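Local coordinates for protein Emp46p (PDB 2A6V) that probably serves as a calcium-independent, lectin-type cargo receptor in the secretion of glycoproteins, binding potassium in its carbohydrate recognition domain, at residues E59-D64 and S192-I197; A65-W70 and K216-V221; L89-E94 and K107-M112; D168-K173 and K186-G191. All blocks are in the same frame, centred on the assembly; numbering follows the deposited sequence.

Contact 1. Residues E59-D64 and S192-I197; sequences EYSIKD and SSPFRI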
loop_
_atom_site.group_PDB
_atom_site.type_symbol
_atom_site.label_atom_id
_atom_site.label_comp_id
_atom_site.label_asym_id
_atom_site.label_seq_id
_atom_site.Cartn_x
_atom_site.Cartn_y
_atom_site.Cartn_z
ATOM N N GLU A 59 -7.277 13.158 -4.699
ATOM C CA GLU A 59 -6.838 12.306 -5.802
ATOM C C GLU A 59 -5.596 12.914 -6.432
ATOM O O GLU A 59 -5.443 14.133 -6.475
ATOM C CB GLU A 59 -7.937 12.169 -6.860
ATOM C CG GLU A 59 -9.196 11.549 -6.308
ATOM C CD GLU A 59 -10.118 11.016 -7.376
ATOM O OE1 GLU A 59 -10.265 11.681 -8.421
ATOM O OE2 GLU A 59 -10.708 9.937 -7.144
ATOM N N TYR A 60 -4.706 12.054 -6.913
ATOM C CA TYR A 60 -3.463 12.485 -7.550
ATOM C C TYR A 60 -3.543 12.397 -9.074
ATOM O O TYR A 60 -3.964 11.390 -9.619
ATOM C CB TYR A 60 -2.310 11.602 -7.076
ATOM C CG TYR A 60 -0.962 12.075 -7.561
ATOM C CD1 TYR A 60 -0.361 13.179 -7.001
ATOM C CD2 TYR A 60 -0.284 11.410 -8.588
ATOM C CE1 TYR A 60 0.871 13.622 -7.428
ATOM C CE2 TYR A 60 0.961 11.844 -9.019
ATOM C CZ TYR A 60 1.537 12.957 -8.439
ATOM O OH TYR A 60 2.775 13.400 -8.846
ATOM N N SER A 61 -3.132 13.468 -9.747
ATOM C CA SER A 61 -3.002 13.482 -11.197
ATOM C C SER A 61 -1.521 13.626 -11.556
ATOM O O SER A 61 -0.849 14.545 -11.095
ATOM C CB SER A 61 -3.839 14.625 -11.792
ATOM O OG SER A 61 -5.226 14.374 -11.605
ATOM N N ILE A 62 -1.012 12.690 -12.354
ATOM C CA ILE A 62 0.406 12.689 -12.718
ATOM C C ILE A 62 0.697 13.803 -13.707
ATOM O O ILE A 62 -0.121 14.095 -14.575
ATOM C CB ILE A 62 0.811 11.331 -13.343
ATOM C CG1 ILE A 62 1.030 10.295 -12.247
ATOM C CG2 ILE A 62 2.082 11.461 -14.209
ATOM C CD1 ILE A 62 1.210 8.910 -12.767
ATOM N N LYS A 63 1.870 14.406 -13.565
ATOM C CA LYS A 63 2.391 15.348 -14.548
ATOM C C LYS A 63 3.151 14.553 -15.624
ATOM O O LYS A 63 2.584 14.246 -16.668
ATOM C CB LYS A 63 3.259 16.403 -13.854
ATOM C CG LYS A 63 3.353 17.750 -14.586
ATOM C CD LYS A 63 4.221 17.687 -15.852
ATOM C CE LYS A 63 5.138 18.914 -16.014
ATOM N NZ LYS A 63 4.699 19.819 -17.129
ATOM N N ASP A 64 4.404 14.194 -15.352
ATOM C CA ASP A 64 5.219 13.395 -16.272
ATOM C C ASP A 64 5.339 11.972 -15.732
ATOM O O ASP A 64 4.872 11.031 -16.369
ATOM C CB ASP A 64 6.615 14.012 -16.450
ATOM C CG ASP A 64 6.617 15.239 -17.358
ATOM O OD1 ASP A 64 5.583 15.545 -17.984
ATOM O OD2 ASP A 64 7.626 15.960 -17.483
ATOM N N SER A 192 -3.404 8.699 -17.260
ATOM C CA SER A 192 -4.491 9.453 -17.888
ATOM C C SER A 192 -5.745 9.619 -17.019
ATOM O O SER A 192 -6.805 10.007 -17.517
ATOM C CB SER A 192 -4.874 8.753 -19.191
ATOM O OG SER A 192 -5.345 7.431 -18.951
ATOM N N SER A 193 -5.638 9.334 -15.726
ATOM C CA SER A 193 -6.779 9.497 -14.829
ATOM C C SER A 193 -6.301 9.823 -13.421
ATOM O O SER A 193 -5.212 9.390 -13.016
ATOM C CB SER A 193 -7.638 8.233 -14.811
ATOM O OG SER A 193 -6.987 7.175 -14.114
ATOM N N PRO A 194 -7.085 10.598 -12.674
ATOM C CA PRO A 194 -6.777 10.809 -11.253
ATOM C C PRO A 194 -6.954 9.491 -10.507
ATOM O O PRO A 194 -7.750 8.655 -10.917
ATOM C CB PRO A 194 -7.825 11.841 -10.809
ATOM C CG PRO A 194 -8.348 12.446 -12.072
ATOM C CD PRO A 194 -8.294 11.339 -13.091
ATOM N N PHE A 195 -6.204 9.292 -9.434
ATOM C CA PHE A 195 -6.336 8.074 -8.660
ATOM C C PHE A 195 -6.053 8.330 -7.187
ATOM O O PHE A 195 -5.474 9.345 -6.802
ATOM C CB PHE A 195 -5.445 6.957 -9.223
ATOM C CG PHE A 195 -4.005 7.341 -9.333
ATOM C CD1 PHE A 195 -3.524 7.976 -10.477
ATOM C CD2 PHE A 195 -3.134 7.108 -8.286
ATOM C CE1 PHE A 195 -2.202 8.360 -10.568
ATOM C CE2 PHE A 195 -1.811 7.482 -8.381
ATOM C CZ PHE A 195 -1.343 8.112 -9.529
ATOM N N ARG A 196 -6.505 7.389 -6.375
ATOM C CA ARG A 196 -6.407 7.478 -4.938
ATOM C C ARG A 196 -5.273 6.589 -4.482
ATOM O O ARG A 196 -5.053 5.515 -5.048
ATOM C CB ARG A 196 -7.720 7.050 -4.314
ATOM C CG ARG A 196 -8.828 8.093 -4.544
ATOM C CD ARG A 196 -10.138 7.801 -3.845
ATOM N NE ARG A 196 -10.456 6.371 -3.796
ATOM C CZ ARG A 196 -10.355 5.598 -2.700
ATOM N NH1 ARG A 196 -9.953 6.094 -1.528
ATOM N NH2 ARG A 196 -10.667 4.312 -2.773
ATOM N N ILE A 197 -4.585 7.034 -3.438
ATOM C CA ILE A 197 -3.397 6.363 -2.915
ATOM C C ILE A 197 -3.605 6.003 -1.479
ATOM O O ILE A 197 -3.997 6.853 -0.673
ATOM C CB ILE A 197 -2.177 7.317 -3.039
ATOM C CG1 ILE A 197 -1.903 7.670 -4.502
ATOM C CG2 ILE A 197 -0.963 6.751 -2.342
ATOM C CD1 ILE A 197 -1.117 8.906 -4.658
#

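Contact 2. Residues A65-W70 and K216-V221; sequences AMTIEW and KLYDGV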
loop_
_atom_site.group_PDB
_atom_site.type_symbol
_atom_site.label_atom_id
_atom_site.label_comp_id
_atom_site.label_asym_id
_atom_site.label_seq_id
_atom_site.Cartn_x
_atom_site.Cartn_y
_atom_site.Cartn_z
ATOM N N ALA A 65 5.935 11.846 -14.546
ATOM C CA ALA A 65 6.172 10.564 -13.881
ATOM C C ALA A 65 6.022 10.701 -12.366
ATOM O O ALA A 65 5.855 11.804 -11.831
ATOM C CB ALA A 65 7.555 10.046 -14.232
ATOM N N MET A 66 6.058 9.575 -11.660
ATOM C CA MET A 66 5.933 9.634 -10.202
ATOM C C MET A 66 6.657 8.528 -9.483
ATOM O O MET A 66 6.893 7.466 -10.043
ATOM C CB MET A 66 4.465 9.634 -9.802
ATOM C CG MET A 66 3.704 8.362 -10.027
ATOM S SD MET A 66 2.217 8.238 -8.956
ATOM C CE MET A 66 2.046 6.452 -8.988
ATOM N N THR A 67 6.972 8.776 -8.215
ATOM C CA THR A 67 7.538 7.795 -7.314
ATOM C C THR A 67 6.747 7.792 -6.008
ATOM O O THR A 67 6.473 8.848 -5.464
ATOM C CB THR A 67 8.991 8.160 -7.005
ATOM O OG1 THR A 67 9.742 8.219 -8.229
ATOM C CG2 THR A 67 9.665 7.077 -6.149
ATOM N N ILE A 68 6.384 6.617 -5.519
ATOM C CA ILE A 68 5.794 6.481 -4.194
ATOM C C ILE A 68 6.672 5.547 -3.397
ATOM O O ILE A 68 7.008 4.445 -3.847
ATOM C CB ILE A 68 4.379 5.921 -4.264
ATOM C CG1 ILE A 68 3.446 6.903 -5.001
ATOM C CG2 ILE A 68 3.882 5.631 -2.854
ATOM C CD1 ILE A 68 2.090 6.312 -5.330
ATOM N N GLU A 69 7.032 5.967 -2.198
ATOM C CA GLU A 69 7.839 5.176 -1.299
ATOM C C GLU A 69 7.074 5.014 -0.003
ATOM O O GLU A 69 6.807 6.010 0.671
ATOM C CB GLU A 69 9.162 5.862 -1.018
ATOM C CG GLU A 69 10.088 5.928 -2.202
ATOM C CD GLU A 69 11.373 6.675 -1.892
ATOM O OE1 GLU A 69 11.432 7.450 -0.900
ATOM O OE2 GLU A 69 12.328 6.492 -2.670
ATOM N N TRP A 70 6.712 3.784 0.332
ATOM C CA TRP A 70 6.137 3.431 1.623
ATOM C C TRP A 70 7.167 2.711 2.474
ATOM O O TRP A 70 7.785 1.755 1.987
ATOM C CB TRP A 70 4.963 2.481 1.436
ATOM C CG TRP A 70 3.724 3.055 0.814
ATOM C CD1 TRP A 70 3.366 3.008 -0.505
ATOM C CD2 TRP A 70 2.660 3.719 1.493
ATOM N NE1 TRP A 70 2.140 3.605 -0.683
ATOM C CE2 TRP A 70 1.681 4.044 0.533
ATOM C CE3 TRP A 70 2.417 4.058 2.821
ATOM C CZ2 TRP A 70 0.499 4.695 0.862
ATOM C CZ3 TRP A 70 1.251 4.726 3.135
ATOM C CH2 TRP A 70 0.301 5.019 2.172
ATOM N N LYS A 216 6.253 8.898 1.199
ATOM C CA LYS A 216 6.586 10.059 0.387
ATOM C C LYS A 216 6.145 9.816 -1.035
ATOM O O LYS A 216 6.284 8.706 -1.555
ATOM C CB LYS A 216 8.090 10.310 0.383
ATOM C CG LYS A 216 8.681 10.713 1.709
ATOM C CD LYS A 216 10.190 10.962 1.599
ATOM C CE LYS A 216 10.786 11.448 2.913
ATOM N NZ LYS A 216 12.280 11.410 2.914
ATOM N N LEU A 217 5.614 10.838 -1.672
ATOM C CA LEU A 217 5.358 10.818 -3.093
ATOM C C LEU A 217 6.222 11.898 -3.718
ATOM O O LEU A 217 6.377 12.972 -3.139
ATOM C CB LEU A 217 3.882 11.063 -3.426
ATOM C CG LEU A 217 3.537 11.155 -4.920
ATOM C CD1 LEU A 217 2.139 10.667 -5.173
ATOM C CD2 LEU A 217 3.714 12.588 -5.521
ATOM N N TYR A 218 6.779 11.605 -4.889
ATOM C CA TYR A 218 7.571 12.557 -5.664
ATOM C C TYR A 218 6.954 12.699 -7.041
ATOM O O TYR A 218 6.539 11.724 -7.663
ATOM C CB TYR A 218 9.031 12.092 -5.827
ATOM C CG TYR A 218 9.793 11.770 -4.567
ATOM C CD1 TYR A 218 10.782 12.624 -4.080
ATOM C CD2 TYR A 218 9.555 10.586 -3.866
ATOM C CE1 TYR A 218 11.484 12.313 -2.918
ATOM C CE2 TYR A 218 10.249 10.275 -2.724
ATOM C CZ TYR A 218 11.208 11.133 -2.251
ATOM O OH TYR A 218 11.885 10.793 -1.098
ATOM N N ASP A 219 6.943 13.923 -7.548
ATOM C CA ASP A 219 6.357 14.218 -8.844
ATOM C C ASP A 219 7.362 13.897 -9.961
ATOM O O ASP A 219 7.499 14.645 -10.925
ATOM C CB ASP A 219 5.973 15.705 -8.934
ATOM C CG ASP A 219 4.858 16.114 -7.980
ATOM O OD1 ASP A 219 4.001 15.292 -7.590
ATOM O OD2 ASP A 219 4.742 17.295 -7.595
ATOM N N GLY A 220 8.074 12.786 -9.830
ATOM C CA GLY A 220 9.029 12.373 -10.837
ATOM C C GLY A 220 9.696 11.054 -10.485
ATOM O O GLY A 220 9.440 10.478 -9.430
ATOM N N VAL A 221 10.527 10.575 -11.405
ATOM C CA VAL A 221 11.347 9.394 -11.212
ATOM C C VAL A 221 12.630 9.830 -10.551
ATOM O O VAL A 221 13.360 10.661 -11.089
ATOM C CB VAL A 221 11.724 8.739 -12.557
ATOM C CG1 VAL A 221 12.507 7.449 -12.313
ATOM C CG2 VAL A 221 10.489 8.513 -13.426
HETATM O O HOH W 1 6.768 14.627 -13.256
#

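Contact 3. Residues L89-E94 and K107-M112; sequences LKQGNE and KFNGLM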
loop_
_atom_site.group_PDB
_atom_site.type_symbol
_atom_site.label_atom_id
_atom_site.label_comp_id
_atom_site.label_asym_id
_atom_site.label_seq_id
_atom_site.Cartn_x
_atom_site.Cartn_y
_atom_site.Cartn_z
ATOM N N LEU A 89 -3.460 1.736 -5.479
ATOM C CA LEU A 89 -3.713 2.847 -6.387
ATOM C C LEU A 89 -5.069 2.536 -7.016
ATOM O O LEU A 89 -5.180 1.549 -7.738
ATOM C CB LEU A 89 -2.630 2.931 -7.474
ATOM C CG LEU A 89 -1.187 3.150 -7.049
ATOM C CD1 LEU A 89 -0.318 3.321 -8.289
ATOM C CD2 LEU A 89 -1.036 4.356 -6.168
ATOM N N LYS A 90 -6.102 3.319 -6.721
ATOM C CA LYS A 90 -7.465 3.000 -7.175
ATOM C C LYS A 90 -8.119 4.184 -7.890
ATOM O O LYS A 90 -7.848 5.332 -7.575
ATOM C CB LYS A 90 -8.322 2.585 -5.979
ATOM C CG LYS A 90 -7.871 1.287 -5.323
ATOM C CD LYS A 90 -8.993 0.463 -4.677
ATOM C CE LYS A 90 -9.974 1.310 -3.910
ATOM N NZ LYS A 90 -11.032 0.480 -3.305
ATOM N N GLN A 91 -8.973 3.890 -8.868
ATOM C CA GLN A 91 -9.698 4.928 -9.612
ATOM C C GLN A 91 -11.189 4.649 -9.589
ATOM O O GLN A 91 -11.626 3.580 -9.158
ATOM C CB GLN A 91 -9.188 5.025 -11.058
ATOM C CG GLN A 91 -9.312 3.736 -11.857
ATOM C CD GLN A 91 -9.026 3.920 -13.337
ATOM O OE1 GLN A 91 -8.787 5.043 -13.802
ATOM N NE2 GLN A 91 -9.052 2.819 -14.083
ATOM N N GLY A 92 -11.978 5.629 -10.023
ATOM C CA GLY A 92 -13.418 5.458 -10.114
ATOM C C GLY A 92 -14.120 5.685 -8.792
ATOM O O GLY A 92 -13.474 5.969 -7.786
ATOM N N ASN A 93 -15.443 5.533 -8.800
ATOM C CA ASN A 93 -16.291 5.901 -7.657
ATOM C C ASN A 93 -15.822 5.365 -6.286
ATOM O O ASN A 93 -14.737 5.742 -5.811
ATOM C CB ASN A 93 -17.765 5.539 -7.944
ATOM C CG ASN A 93 -18.399 6.449 -8.987
ATOM O OD1 ASN A 93 -18.474 7.669 -8.802
ATOM N ND2 ASN A 93 -18.860 5.859 -10.088
ATOM N N GLU A 94 -16.623 4.521 -5.633
ATOM C CA GLU A 94 -16.347 4.128 -4.250
ATOM C C GLU A 94 -17.390 3.199 -3.608
ATOM O O GLU A 94 -18.311 2.686 -4.248
ATOM C CB GLU A 94 -16.125 5.377 -3.347
ATOM C CG GLU A 94 -17.333 5.908 -2.564
ATOM C CD GLU A 94 -17.130 5.909 -1.048
ATOM O OE1 GLU A 94 -15.975 6.013 -0.588
ATOM O OE2 GLU A 94 -18.130 5.808 -0.307
ATOM N N LYS A 107 -14.448 -6.016 -5.454
ATOM C CA LYS A 107 -14.623 -5.411 -6.760
ATOM C C LYS A 107 -14.109 -3.969 -6.733
ATOM O O LYS A 107 -14.687 -3.085 -6.088
ATOM C CB LYS A 107 -16.101 -5.455 -7.179
ATOM C CG LYS A 107 -16.329 -5.063 -8.635
ATOM C CD LYS A 107 -17.827 -4.992 -9.001
ATOM C CE LYS A 107 -18.562 -6.298 -8.773
ATOM N NZ LYS A 107 -17.953 -7.451 -9.488
ATOM N N PHE A 108 -12.990 -3.745 -7.410
ATOM C CA PHE A 108 -12.363 -2.428 -7.440
ATOM C C PHE A 108 -11.695 -2.226 -8.792
ATOM O O PHE A 108 -11.528 -3.165 -9.567
ATOM C CB PHE A 108 -11.355 -2.272 -6.286
ATOM C CG PHE A 108 -10.135 -3.143 -6.415
ATOM C CD1 PHE A 108 -8.972 -2.674 -7.023
ATOM C CD2 PHE A 108 -10.148 -4.430 -5.934
ATOM C CE1 PHE A 108 -7.856 -3.508 -7.142
ATOM C CE2 PHE A 108 -9.051 -5.252 -6.049
ATOM C CZ PHE A 108 -7.898 -4.793 -6.649
ATOM N N ASN A 109 -11.349 -0.980 -9.055
ATOM C CA ASN A 109 -10.711 -0.579 -10.281
ATOM C C ASN A 109 -9.362 0.003 -9.917
ATOM O O ASN A 109 -9.252 1.120 -9.406
ATOM C CB ASN A 109 -11.571 0.454 -11.002
ATOM C CG ASN A 109 -11.200 0.594 -12.447
ATOM O OD1 ASN A 109 -10.022 0.546 -12.819
ATOM N ND2 ASN A 109 -12.220 0.753 -13.294
ATOM N N GLY A 110 -8.326 -0.783 -10.128
ATOM C CA GLY A 110 -6.997 -0.311 -9.837
ATOM C C GLY A 110 -6.008 -1.404 -9.565
ATOM O O GLY A 110 -6.143 -2.524 -10.055
ATOM N N LEU A 111 -5.012 -1.055 -8.759
ATOM C CA LEU A 111 -3.841 -1.862 -8.490
ATOM C C LEU A 111 -3.739 -2.099 -6.999
ATOM O O LEU A 111 -3.889 -1.169 -6.208
ATOM C CB LEU A 111 -2.600 -1.133 -8.984
ATOM C CG LEU A 111 -1.241 -1.679 -8.570
ATOM C CD1 LEU A 111 -0.955 -3.074 -9.182
ATOM C CD2 LEU A 111 -0.139 -0.689 -8.945
ATOM N N MET A 112 -3.550 -3.360 -6.632
ATOM C CA MET A 112 -3.313 -3.766 -5.260
ATOM C C MET A 112 -1.985 -4.508 -5.217
ATOM O O MET A 112 -1.835 -5.552 -5.870
ATOM C CB MET A 112 -4.427 -4.699 -4.780
ATOM C CG MET A 112 -4.274 -5.133 -3.334
ATOM S SD MET A 112 -5.406 -6.382 -2.740
ATOM C CE MET A 112 -4.834 -7.791 -3.644
HETATM O O HOH W 2 -12.094 1.168 -7.294
#

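Contact 4. Residues D168-K173 and K186-G191; sequences DNHLLK and KVKFMG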
loop_
_atom_site.group_PDB
_atom_site.type_symbol
_atom_site.label_atom_id
_atom_site.label_comp_id
_atom_site.label_asym_id
_atom_site.label_seq_id
_atom_site.Cartn_x
_atom_site.Cartn_y
_atom_site.Cartn_z
ATOM N N ASP A 168 7.681 6.670 -20.695
ATOM C CA ASP A 168 8.442 5.493 -21.103
ATOM C C ASP A 168 7.499 4.294 -21.348
ATOM O O ASP A 168 7.782 3.172 -20.915
ATOM C CB ASP A 168 9.476 5.212 -20.002
ATOM C CG ASP A 168 10.490 4.171 -20.371
ATOM O OD1 ASP A 168 10.747 3.930 -21.571
ATOM O OD2 ASP A 168 11.103 3.555 -19.470
ATOM N N ASN A 169 6.408 4.555 -22.076
ATOM C CA ASN A 169 5.341 3.589 -22.344
ATOM C C ASN A 169 4.871 2.885 -21.076
ATOM O O ASN A 169 4.745 1.654 -21.039
ATOM C CB ASN A 169 5.763 2.564 -23.412
ATOM C CG ASN A 169 4.567 1.886 -24.080
ATOM O OD1 ASN A 169 3.457 2.432 -24.101
ATOM N ND2 ASN A 169 4.783 0.685 -24.603
ATOM N N HIS A 170 4.655 3.682 -20.032
ATOM C CA HIS A 170 4.013 3.214 -18.796
ATOM C C HIS A 170 4.833 2.193 -18.022
ATOM O O HIS A 170 4.277 1.288 -17.392
ATOM C CB HIS A 170 2.624 2.647 -19.129
ATOM C CG HIS A 170 1.720 3.657 -19.746
ATOM N ND1 HIS A 170 1.104 4.644 -19.012
ATOM C CD2 HIS A 170 1.365 3.867 -21.035
ATOM C CE1 HIS A 170 0.391 5.407 -19.819
ATOM N NE2 HIS A 170 0.538 4.959 -21.053
ATOM N N LEU A 171 6.150 2.329 -18.054
ATOM C CA LEU A 171 6.996 1.460 -17.255
ATOM C C LEU A 171 6.720 1.731 -15.777
ATOM O O LEU A 171 6.878 2.848 -15.314
ATOM C CB LEU A 171 8.466 1.683 -17.569
ATOM C CG LEU A 171 9.445 0.761 -16.847
ATOM C CD1 LEU A 171 9.202 -0.717 -17.164
ATOM C CD2 LEU A 171 10.865 1.145 -17.152
ATOM N N LEU A 172 6.302 0.684 -15.077
ATOM C CA LEU A 172 6.166 0.676 -13.627
ATOM C C LEU A 172 7.190 -0.305 -13.064
ATOM O O LEU A 172 7.252 -1.472 -13.475
ATOM C CB LEU A 172 4.764 0.246 -13.239
ATOM C CG LEU A 172 4.429 0.437 -11.757
ATOM C CD1 LEU A 172 2.969 0.747 -11.603
ATOM C CD2 LEU A 172 4.823 -0.811 -10.928
ATOM N N LYS A 173 8.015 0.174 -12.140
ATOM C CA LYS A 173 8.967 -0.648 -11.426
ATOM C C LYS A 173 8.602 -0.672 -9.950
ATOM O O LYS A 173 8.258 0.351 -9.371
ATOM C CB LYS A 173 10.368 -0.073 -11.583
ATOM C CG LYS A 173 11.467 -0.866 -10.982
ATOM C CD LYS A 173 12.797 -0.498 -11.632
ATOM C CE LYS A 173 13.290 0.836 -11.158
ATOM N NZ LYS A 173 14.639 1.097 -11.738
ATOM N N LYS A 186 1.886 -3.086 -17.907
ATOM C CA LYS A 186 0.463 -3.435 -17.915
ATOM C C LYS A 186 -0.432 -2.439 -17.181
ATOM O O LYS A 186 -1.637 -2.374 -17.439
ATOM C CB LYS A 186 0.257 -4.811 -17.270
ATOM C CG LYS A 186 0.872 -5.966 -18.032
ATOM C CD LYS A 186 0.347 -7.310 -17.526
ATOM C CE LYS A 186 0.742 -8.446 -18.470
ATOM N NZ LYS A 186 0.355 -9.784 -17.934
ATOM N N VAL A 187 0.138 -1.714 -16.224
ATOM C CA VAL A 187 -0.621 -0.730 -15.453
ATOM C C VAL A 187 -0.520 0.616 -16.183
ATOM O O VAL A 187 0.543 1.234 -16.206
ATOM C CB VAL A 187 -0.104 -0.611 -13.992
ATOM C CG1 VAL A 187 -1.132 0.099 -13.115
ATOM C CG2 VAL A 187 0.230 -1.978 -13.405
ATOM N N LYS A 188 -1.620 1.054 -16.788
ATOM C CA LYS A 188 -1.617 2.280 -17.583
ATOM C C LYS A 188 -2.577 3.358 -17.086
ATOM O O LYS A 188 -2.465 4.508 -17.489
ATOM C CB LYS A 188 -1.957 1.958 -19.037
ATOM C CG LYS A 188 -0.906 1.136 -19.737
ATOM C CD LYS A 188 -1.355 0.737 -21.130
ATOM C CE LYS A 188 -0.901 -0.671 -21.488
ATOM N NZ LYS A 188 0.498 -0.664 -21.989
ATOM N N PHE A 189 -3.534 3.009 -16.232
ATOM C CA PHE A 189 -4.582 3.970 -15.891
ATOM C C PHE A 189 -4.089 5.247 -15.199
ATOM O O PHE A 189 -4.734 6.292 -15.303
ATOM C CB PHE A 189 -5.712 3.298 -15.096
ATOM C CG PHE A 189 -5.345 2.934 -13.688
ATOM C CD1 PHE A 189 -5.518 3.841 -12.659
ATOM C CD2 PHE A 189 -4.860 1.665 -13.388
ATOM C CE1 PHE A 189 -5.198 3.499 -11.363
ATOM C CE2 PHE A 189 -4.526 1.332 -12.090
ATOM C CZ PHE A 189 -4.705 2.250 -11.081
ATOM N N MET A 190 -2.947 5.186 -14.513
ATOM C CA MET A 190 -2.453 6.354 -13.787
ATOM C C MET A 190 -1.904 7.445 -14.700
ATOM O O MET A 190 -1.725 8.574 -14.262
ATOM C CB MET A 190 -1.347 5.977 -12.797
ATOM C CG MET A 190 -1.785 5.067 -11.683
ATOM S SD MET A 190 -1.501 3.366 -12.091
ATOM C CE MET A 190 0.325 3.252 -12.107
ATOM N N GLY A 191 -1.595 7.107 -15.949
ATOM C CA GLY A 191 -1.087 8.089 -16.888
ATOM C C GLY A 191 -2.139 9.111 -17.287
ATOM O O GLY A 191 -1.805 10.266 -17.580
HETATM O O HOH W 3 2.766 -0.443 -15.882
#

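Contact 1. Residues E59-D64 and S192-I197
Tyr60 holds CG anti to its backbone N (chi1 -173°), whereas Phe195 takes the crowded position between N and carbonyl carbon (chi1 55°); with these torsions the two side chains run side by side in the same direction. CD2 on the edge of the Tyr60 ring lies 3.6 Å from Phe195 CZ, and the ring planes are inclined at 69°, an oblique pairing. The Phe195 ring also folds back over its partner's backbone, so that Tyr60 O sits over one face, nearer the rim than the middle, 3.5 Å from Phe195 CD1. Ile62 brings CD1 to the edge of that ring at CE1, and Ile197 CD1 packs on Tyr60 CB. The backbones are tied at one antiparallel hydrogen-bonded pair. Tyr60 N gives a nearly straight bond of 2.8 Å to Phe195 O, in the carbonyl plane; the return bond, Phe195 N to Tyr60 O at 3.1 Å, reaches its acceptor from above the carbonyl plane. On the solvent side Glu59 lies obliquely across its neighbours, OE1 against Pro194 CB at 3.4 Å and OE2 near Arg196 CG, while the guanidinium of Arg196 makes a cation-pi contact with Trp55. The Tyr60 hydroxyl is hydrogen-bonded to Asp219. A lone bridge thus joins the loop before strand 66-75 to the entry of strand 196-202, with both rings turned into the hydrophobic interior of a legume-lectin-like beta sandwich.

Contact 2. Residues A65-W70 and K216-V221
Thr67 branches at CB, which lies 3.4 Å from Gly220 O and also faces Tyr218 CD2. OG1, anti to the carbonyl carbon (chi1 -58°), donates a short 2.6 Å hydrogen bond to Gly220 O, in the carbonyl plane and on a lone pair. The other branch, CG2, lies near Tyr218 CD2. The backbone of Thr67 bonds Tyr218 in both directions, Thr67 O taking Tyr218 N at 2.8 Å and also lying in the plane of the Tyr218 ring at its edge. Strands 66-75 and 209-218 are antiparallel neighbours in one of the two sheets of the lectin beta sandwich; Thr67-Tyr218 and Glu69-Lys216 are hydrogen-bonded pairs, Ile68-Leu217 the non-hydrogen-bonded pair between them. On the face turned to the other sheet, Ile68 CG1 meets Leu217 CD1 at 4.0 Å. On the opposite face Glu69 extends to the Tyr218 ring edge, its carboxylate turned 75° from the ring; Tyr218 OH gives Glu69 OE1 a weak bond of 3.4 Å, while OE2 forms a salt bridge with Arg161. Just before strand 66-75 and beyond 209-218, Ala65 CB presses on Val221 CG2 at 3.4 Å, tighter than usual for two carbons, and a water links Ala65 N to Asp219 O.

Contact 3. Residues L89-E94 and K107-M112
This is an antiparallel pairing at the ends of two inner strands of a sheet, where strand 84-90 runs out into a loop and the chain comes back into strand 111-115. Leu89 and Leu111 form a hydrogen-bonded pair, with Leu111 N to Leu89 O at 2.8 Å nearly along the C=O axis. Their side chains lie side by side, CD1 of Leu89 against CD2 of Leu111 at 4.1 Å. Next comes the non-hydrogen-bonded pair of Lys90 and Gly110; Gly110, without a side chain, lets the backbones close to 4.3 Å between its CA and that of Lys90. Past it, Gln91 N bonds Asn109 O at 2.8 Å, almost straight at 173°. The side chains add a second link between the same residues: Gln91, with CG in the crowded position (chi1 59°), sends NE2 to Asn109 OD1 at 2.8 Å. The amides stand nearly perpendicular, so OD1 lies close to the Gln91 amide plane whereas NE2 sits well above the carbonyl plane of Asn109. Gln91 OE1 is hydrogen-bonded to Ser193, and a water bridges Gln91 O and Asn109 N. On the other side Lys90 CD lies 3.9 Å from Phe108 CD1, the chains crossing at about a right angle, and Lys90 NZ bonds Ser104. The side chain of Phe108 is about 5 Å from that of Tyr128, a potassium ligand, which places this pairing beside a potassium site of the legume-like lectin fold.

Contact 4. Residues D168-K173 and K186-G191
Beyond the end of the beta sandwich's strand 179-184, the loop 186-191 folds back against the turn that leads into strand 171-176, and no direct hydrogen bond joins the two. With His170 CG anti to its carbonyl carbon (chi1 -61°), the imidazole takes Lys188 over one face in a CH-pi contact, Lys188 CG lying 3.9 Å from the centroid of the His170 ring and 23° off the normal, displaced toward the rim. The lysine chain crosses the histidine at about a right angle, then bends at chi3 and chi4, and its NZ bonds Arg185 O. At the ring edge His170 CE1 faces Gly191 CA, 4.2 Å away. His170 ND1 is hydrogen-bonded to the hydroxyl of Tyr164, which probably fixes the rotation of the ring. A water spans the backbones, 2.7 Å from His170 O and 2.8 Å from Val187 O. Deeper in, the apolar half rests on Leu172, whose CG is anti to its backbone N. From there Leu172 CD1 reaches obliquely to Val187 CB at 4.1 Å, and meets, at about a right angle, the methionine chain of Met190, which bends at chi2 and chi3 to set CE 3.7 Å from that same Leu172 CD1.

The four contacts lie near one another in the sandwich, with centres 11 to 19 Å apart. Contact 2 pairs strands of one sheet, which contact 4 also reaches; contact 3 belongs to the other, where strand 84-90 neighbours strand 196-202 of contact 1. Along the chain, contacts 3 and 4 follow one another, both nested within the loops closed by contacts 1 and 2, whose segments alternate. Contact 1 touches the other three: Phe195 CZ meets Met66 SD, Arg196 N lies 2.7 Å from Lys90 O in a probable hydrogen bond, and Ile62 CD1 rests on Met190 O. Contact 1 thus lies where loops and strands of both sheets meet; contacts 2 and 4 do not touch directly.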